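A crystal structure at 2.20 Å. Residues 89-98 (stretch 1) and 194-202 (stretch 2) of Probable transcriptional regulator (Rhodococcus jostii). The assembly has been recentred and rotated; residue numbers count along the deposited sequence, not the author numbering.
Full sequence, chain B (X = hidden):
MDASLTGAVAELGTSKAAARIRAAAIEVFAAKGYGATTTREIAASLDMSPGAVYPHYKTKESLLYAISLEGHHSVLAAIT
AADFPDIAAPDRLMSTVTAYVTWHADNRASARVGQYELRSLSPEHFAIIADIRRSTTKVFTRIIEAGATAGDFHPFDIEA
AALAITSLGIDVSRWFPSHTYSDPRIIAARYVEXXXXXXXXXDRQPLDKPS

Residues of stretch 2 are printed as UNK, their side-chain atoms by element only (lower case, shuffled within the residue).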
# COMPACT_ATOMS: atom_id res chain seq x y z
N ALA B 89 -11.34 25.04 -4.29
CA ALA B 89 -10.87 23.69 -4.55
C ALA B 89 -9.50 23.34 -3.94
O ALA B 89 -9.37 22.26 -3.35
CB ALA B 89 -10.89 23.41 -6.05
N PRO B 90 -8.48 24.24 -4.06
CA PRO B 90 -7.19 23.85 -3.47
C PRO B 90 -7.25 23.60 -1.97
O PRO B 90 -6.59 22.67 -1.49
CB PRO B 90 -6.29 25.04 -3.79
CG PRO B 90 -6.93 25.69 -4.98
CD PRO B 90 -8.39 25.55 -4.73
N ASP B 91 -8.06 24.40 -1.26
CA ASP B 91 -8.28 24.29 0.20
C ASP B 91 -9.05 23.01 0.54
O ASP B 91 -8.82 22.41 1.58
CB ASP B 91 -9.10 25.47 0.73
CG ASP B 91 -8.41 26.81 0.57
OD1 ASP B 91 -7.35 27.03 1.18
OD2 ASP B 91 -8.94 27.64 -0.18
N ARG B 92 -10.01 22.67 -0.32
CA ARG B 92 -10.75 21.40 -0.22
C ARG B 92 -9.79 20.20 -0.35
O ARG B 92 -9.92 19.21 0.39
CB ARG B 92 -11.83 21.32 -1.31
CG ARG B 92 -12.95 22.38 -1.15
CD ARG B 92 -13.96 22.37 -2.29
NE ARG B 92 -14.67 21.10 -2.36
CZ ARG B 92 -15.58 20.78 -3.29
NH1 ARG B 92 -15.90 21.64 -4.24
NH2 ARG B 92 -16.14 19.57 -3.28
N LEU B 93 -8.86 20.29 -1.28
CA LEU B 93 -7.88 19.25 -1.50
C LEU B 93 -6.89 19.13 -0.34
O LEU B 93 -6.59 18.03 0.09
CB LEU B 93 -7.15 19.46 -2.84
CG LEU B 93 -6.33 18.24 -3.30
CD1 LEU B 93 -7.25 17.05 -3.63
CD2 LEU B 93 -5.41 18.61 -4.47
N MET B 94 -6.39 20.26 0.16
CA MET B 94 -5.56 20.23 1.35
C MET B 94 -6.29 19.51 2.49
O MET B 94 -5.72 18.68 3.19
CB MET B 94 -5.16 21.64 1.80
CG MET B 94 -4.22 22.40 0.83
SD MET B 94 -3.96 24.16 1.22
CE MET B 94 -3.89 24.13 3.01
N SER B 95 -7.57 19.82 2.65
CA SER B 95 -8.32 19.38 3.83
C SER B 95 -8.61 17.88 3.80
O SER B 95 -8.42 17.16 4.79
CB SER B 95 -9.64 20.16 3.94
OG SER B 95 -10.33 19.82 5.12
N THR B 96 -9.08 17.43 2.64
CA THR B 96 -9.43 16.04 2.47
C THR B 96 -8.18 15.15 2.45
O THR B 96 -8.22 14.07 3.03
CB THR B 96 -10.23 15.79 1.21
OG1 THR B 96 -9.52 16.35 0.10
CG2 THR B 96 -11.63 16.42 1.34
N VAL B 97 -7.11 15.60 1.77
CA VAL B 97 -5.83 14.86 1.78
C VAL B 97 -5.28 14.74 3.22
O VAL B 97 -4.93 13.64 3.66
CB VAL B 97 -4.75 15.44 0.79
CG1 VAL B 97 -3.40 14.74 1.00
CG2 VAL B 97 -5.19 15.27 -0.66
N THR B 98 -5.23 15.87 3.94
CA THR B 98 -4.87 15.84 5.36
C THR B 98 -5.67 14.79 6.17
O THR B 98 -5.07 13.93 6.84
CB THR B 98 -5.06 17.22 6.04
OG1 THR B 98 -4.25 18.17 5.34
CG2 THR B 98 -4.64 17.18 7.53
N UNK B 194 2.39 17.60 -2.34
CA UNK B 194 2.56 16.78 -3.54
C UNK B 194 1.26 16.65 -4.34
O UNK B 194 1.29 16.70 -5.57
c UNK B 194 4.59 15.47 -2.66
c UNK B 194 4.92 14.20 -1.84
c UNK B 194 3.15 15.42 -3.19
c UNK B 194 5.61 15.65 -3.80
N UNK B 195 0.13 16.47 -3.65
CA UNK B 195 -1.19 16.44 -4.27
C UNK B 195 -1.50 17.75 -5.04
O UNK B 195 -1.99 17.73 -6.18
c UNK B 195 -2.27 16.17 -3.20
N UNK B 196 -1.21 18.88 -4.43
CA UNK B 196 -1.43 20.15 -5.13
C UNK B 196 -0.58 20.21 -6.37
O UNK B 196 -1.07 20.61 -7.43
c UNK B 196 -1.80 22.49 -2.06
c UNK B 196 -1.20 21.35 -4.21
c UNK B 196 -3.65 21.85 -3.66
c UNK B 196 -2.26 21.48 -3.12
N UNK B 197 0.68 19.78 -6.26
CA UNK B 197 1.59 19.77 -7.40
C UNK B 197 1.13 18.83 -8.51
O UNK B 197 1.22 19.16 -9.70
c UNK B 197 3.02 19.41 -6.96
n UNK B 197 7.33 21.20 -7.04
c UNK B 197 3.78 20.55 -6.34
n UNK B 197 5.37 22.41 -6.89
c UNK B 197 4.50 21.35 -7.41
c UNK B 197 6.69 22.32 -6.75
n UNK B 197 7.38 23.36 -6.31
N UNK B 198 0.64 17.66 -8.10
CA UNK B 198 0.11 16.66 -9.01
C UNK B 198 -1.03 17.21 -9.85
O UNK B 198 -1.09 16.95 -11.06
c UNK B 198 0.33 13.45 -5.41
c UNK B 198 -0.38 15.44 -8.22
s UNK B 198 0.03 12.95 -7.11
c UNK B 198 0.71 14.41 -7.93
N UNK B 199 -1.94 17.97 -9.24
CA UNK B 199 -3.09 18.46 -10.00
C UNK B 199 -2.79 19.80 -10.66
O UNK B 199 -3.68 20.45 -11.22
c UNK B 199 -4.28 19.47 -8.01
c UNK B 199 -4.40 18.50 -9.18
c UNK B 199 -4.75 17.12 -8.71
N UNK B 200 -1.52 20.20 -10.59
CA UNK B 200 -1.00 21.38 -11.28
C UNK B 200 -1.52 22.68 -10.71
O UNK B 200 -1.69 23.65 -11.45
N UNK B 201 -1.81 22.69 -9.41
CA UNK B 201 -2.13 23.93 -8.68
C UNK B 201 -0.86 24.77 -8.43
O UNK B 201 0.23 24.20 -8.25
c UNK B 201 -2.78 23.60 -7.33
s UNK B 201 -3.45 25.04 -6.41
N UNK B 202 -1.00 26.10 -8.41
CA UNK B 202 0.10 26.99 -8.02
C UNK B 202 0.54 26.74 -6.56
O UNK B 202 -0.25 26.26 -5.74
c UNK B 202 -0.28 28.47 -8.24

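Stretch 1 is helical throughout, whereas stretch 2 is the last part of a second helix followed by a turn. Position 194 carries four side-chain carbons, forked at the second, and makes no contact with stretch 1. Four carbons in a chain that forks beyond CB are those of leucine, so this is Leu194; its backbone O accepts a hydrogen bond from N of position 198 (2.8 Å).

Position 195 has a single side-chain carbon, directed toward stretch 1. That carbon lies 4.0 Å from CG2 of Val97 and 4.2 Å from CD2 of Leu93, and no further atom follows it. The residue is Ala195. The backbone is also near, with Ala195 O 3.9 Å from CD2 of Leu93.

Position 196 again shows four carbons forked at the second. Its CA-to-CB bond points sideways, but the end of the chain comes nearer and meets Pro90, Leu93 and Met94. This is Leu196, with chi1 m and chi2 t. Its two terminal methyls reach different neighbours: CD2 lies 3.8 Å from CD2 of Leu93 and 4.1 Å from CB of Pro90, while CD1 lies 3.8 Å from CG of Met94.

At position 197 three carbons lead to a nitrogen and then to a carbon bearing two more nitrogens, and the side chain is out of reach of stretch 1. This guanidinium group identifies Arg197, whose nitrogens find hydrogen-bonding partners elsewhere in the structure.

Position 198 has an unbranched chain of two carbons, a sulfur and a final carbon. Although its CA-to-CB bond points toward stretch 1, the side chain makes no contact with it. The thioether is that of Met198.

Position 199 has three side-chain carbons, one bearing the other two, and one of the outer pair lies 3.8 Å from CD2 of Leu93. Branching at CB without oxygen gives Val199; the atom in contact is CG2. It is the first residue to leave helical phi/psi.

No side-chain atoms follow CA at position 200, which is therefore Gly200. Its phi of 69° is one that favours glycine, and its N donates a hydrogen bond to Arg197 O (3.1 Å) as the chain turns.

Position 201 holds one carbon and then a sulfur, with nothing beyond, and the sulfur rests 3.8 Å from CG of Pro90. This is Cys201. Its N donates a hydrogen bond back to Leu196 O (3.0 Å), tying the turn to the helix end.

A lone side-chain carbon at position 202 is exposed and makes no contact with stretch 1; it identifies Ala202.

The contact is apolar, with no hydrogen bond between the stretches. The helices run at 137° to each other, their axes approaching to 10.0 Å, and 291 Å² is buried in all. Leu93 lies at the heart of the packing, its CD2 meeting Ala195, Leu196 and Val199. Leu196 reaches across to Pro90 and Met94 as well, and the turn extends the contact by bringing Cys201 against the proline ring.

Stretch 2 (194-202) LALRMVGCA
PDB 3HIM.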